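Local coordinates for venom protein 51.1 (PDB 6ATY), which is a secreted scorpion-venom toxin, here the C-terminal part probably left after signal-peptide removal, that probably acts on nerves, lowering the action potential of myelinated fibres, at residues I5-S10 against E17-I22. Sequence-based numbering, arbitrary orientation.
Sequences IGIKCS and EGQCRI. With GOL (glycerol), chain B.
Ile-5 and Gln-19 carry the apolar part of this contact, their side chains crossing at about a right angle. CG1 of Ile-5 stands between its own backbone N and carbonyl carbon (chi1 57°), an orientation that sends CD1 out to the helix, 4.0 Å from CB of Gln-19. The same methyl lies 4.4 Å from SG of Cys-20, at the edge of contact distance. Ile-7, two residues on, brings its CG2 branch to 4.3 Å from CG of Gln-19, so the two isoleucines meet the glutamine at successive carbons. Packing is light, with 145 Å² buried in all.

This is the helix-over-sheet core of a cystine-stabilised alpha/beta fold, as in other scorpion toxins: helix 16-22 packs over a three-stranded antiparallel sheet, roughly antiparallel to outer strand 3-8 (143° between the axes of 5-8 and 17-22). Disulfides Cys-16 to Cys-35 and Cys-20 to Cys-37 tie the helix to the middle strand 34-38, and Cys-9, just past strand 3-8, bonds Cys-30 on the far outer strand 27-31.

The polar link runs through a glycerol, probably from the crystallisation liquor. Gln-19, bent at chi2 (-73°), gives NE2 to glycerol O3 in a nearly straight bond of 2.7 Å, while its OE1 accepts from Arg-23. At the other end of the glycerol, O1 donates to the carbonyl O of Lys-8, though at 2.5 Å this bond is doubtful.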
loop_
_atom_site.group_PDB
_atom_site.type_symbol
_atom_site.label_atom_id
_atom_site.label_comp_id
_atom_site.label_asym_id
_atom_site.label_seq_id
_atom_site.Cartn_x
_atom_site.Cartn_y
_atom_site.Cartn_z
ATOM N N ILE A 5 5.391 -3.219 -1.703
ATOM C CA ILE A 5 4.997 -4.010 -2.868
ATOM C C ILE A 5 5.352 -3.326 -4.182
ATOM O O ILE A 5 5.053 -3.850 -5.225
ATOM C CB ILE A 5 3.509 -4.380 -2.860
ATOM C CG1 ILE A 5 2.609 -3.141 -2.784
ATOM C CG2 ILE A 5 3.215 -5.330 -1.701
ATOM C CD1 ILE A 5 1.151 -3.485 -2.936
ATOM N N GLY A 6 5.933 -2.148 -4.170
ATOM C CA GLY A 6 6.423 -1.612 -5.492
ATOM C C GLY A 6 5.304 -1.216 -6.490
ATOM O O GLY A 6 5.513 -1.155 -7.701
ATOM N N ILE A 7 4.112 -0.961 -5.969
ATOM C CA ILE A 7 3.005 -0.324 -6.699
ATOM C C ILE A 7 3.186 1.173 -6.404
ATOM O O ILE A 7 3.435 1.570 -5.259
ATOM C CB ILE A 7 1.620 -0.814 -6.169
ATOM C CG1 ILE A 7 1.396 -2.285 -6.544
ATOM C CG2 ILE A 7 0.450 -0.004 -6.718
ATOM C CD1 ILE A 7 1.547 -2.593 -8.027
ATOM N N LYS A 8 3.079 1.980 -7.434
ATOM C CA LYS A 8 3.165 3.436 -7.321
ATOM C C LYS A 8 1.860 3.990 -6.806
ATOM O O LYS A 8 0.772 3.531 -7.184
ATOM C CB LYS A 8 3.474 4.030 -8.687
ATOM C CG LYS A 8 3.930 5.469 -8.646
ATOM C CD LYS A 8 4.547 5.887 -9.955
ATOM C CE LYS A 8 4.806 7.388 -10.000
ATOM N NZ LYS A 8 5.868 7.759 -9.042
ATOM N N CYS A 9 1.984 5.020 -5.992
ATOM C CA CYS A 9 0.857 5.634 -5.282
ATOM C C CYS A 9 1.129 7.114 -5.001
ATOM O O CYS A 9 2.252 7.588 -5.127
ATOM C CB CYS A 9 0.579 4.909 -3.971
ATOM S SG CYS A 9 2.007 4.837 -2.873
ATOM N N SER A 10 0.086 7.805 -4.574
ATOM C CA SER A 10 0.213 9.165 -4.024
ATOM C C SER A 10 -0.503 9.203 -2.681
ATOM O O SER A 10 -1.650 8.780 -2.581
ATOM C CB SER A 10 -0.428 10.189 -4.971
ATOM O OG SER A 10 -0.663 11.445 -4.310
ATOM N N GLU A 17 -4.288 0.455 0.550
ATOM C CA GLU A 17 -5.011 -0.549 1.365
ATOM C C GLU A 17 -5.650 -1.645 0.503
ATOM O O GLU A 17 -5.484 -2.848 0.771
ATOM C CB GLU A 17 -6.079 0.112 2.242
ATOM C CG GLU A 17 -6.766 -0.884 3.182
ATOM C CD GLU A 17 -7.812 -0.287 4.064
ATOM O OE1 GLU A 17 -7.450 0.127 5.200
ATOM O OE2 GLU A 17 -8.982 -0.224 3.634
ATOM N N GLY A 18 -6.342 -1.251 -0.549
ATOM C CA GLY A 18 -6.979 -2.231 -1.473
ATOM C C GLY A 18 -5.955 -3.142 -2.160
ATOM O O GLY A 18 -6.144 -4.363 -2.253
ATOM N N GLN A 19 -4.820 -2.551 -2.554
ATOM C CA GLN A 19 -3.743 -3.305 -3.198
ATOM C C GLN A 19 -3.159 -4.309 -2.231
ATOM O O GLN A 19 -2.827 -5.398 -2.616
ATOM C CB GLN A 19 -2.643 -2.392 -3.718
ATOM C CG GLN A 19 -3.082 -1.498 -4.856
ATOM C CD GLN A 19 -3.271 -2.244 -6.170
ATOM O OE1 GLN A 19 -2.848 -3.388 -6.348
ATOM N NE2 GLN A 19 -3.895 -1.578 -7.105
ATOM N N CYS A 20 -3.003 -3.910 -0.977
ATOM C CA CYS A 20 -2.482 -4.793 0.072
ATOM C C CYS A 20 -3.487 -5.901 0.433
ATOM O O CYS A 20 -3.084 -7.045 0.624
ATOM C CB CYS A 20 -2.117 -3.967 1.301
ATOM S SG CYS A 20 -0.765 -2.817 0.937
ATOM N N ARG A 21 -4.776 -5.558 0.524
ATOM C CA ARG A 21 -5.793 -6.506 0.963
ATOM C C ARG A 21 -5.998 -7.607 -0.059
ATOM O O ARG A 21 -6.141 -8.751 0.343
ATOM C CB ARG A 21 -7.111 -5.832 1.335
ATOM C CG ARG A 21 -7.006 -4.993 2.598
ATOM C CD ARG A 21 -8.328 -4.461 3.052
ATOM N NE ARG A 21 -8.192 -3.994 4.426
ATOM C CZ ARG A 21 -9.171 -3.439 5.143
ATOM N NH1 ARG A 21 -10.358 -3.252 4.625
ATOM N NH2 ARG A 21 -8.935 -3.040 6.401
ATOM N N ILE A 22 -5.931 -7.304 -1.346
ATOM C CA ILE A 22 -6.083 -8.411 -2.389
ATOM C C ILE A 22 -4.854 -9.326 -2.387
ATOM O O ILE A 22 -4.958 -10.509 -2.738
ATOM C CB ILE A 22 -6.417 -7.911 -3.810
ATOM C CG1 ILE A 22 -5.286 -7.100 -4.434
ATOM C CG2 ILE A 22 -7.742 -7.160 -3.819
ATOM C CD1 ILE A 22 -5.473 -6.843 -5.920
HETATM C C1 GOL B . -2.742 3.730 -7.427
HETATM O O1 GOL B . -1.580 4.217 -6.834
HETATM C C2 GOL B . -2.936 2.314 -6.944
HETATM O O2 GOL B . -2.524 2.268 -5.556
HETATM C C3 GOL B . -4.419 2.036 -7.253
HETATM O O3 GOL B . -4.991 0.865 -6.641
#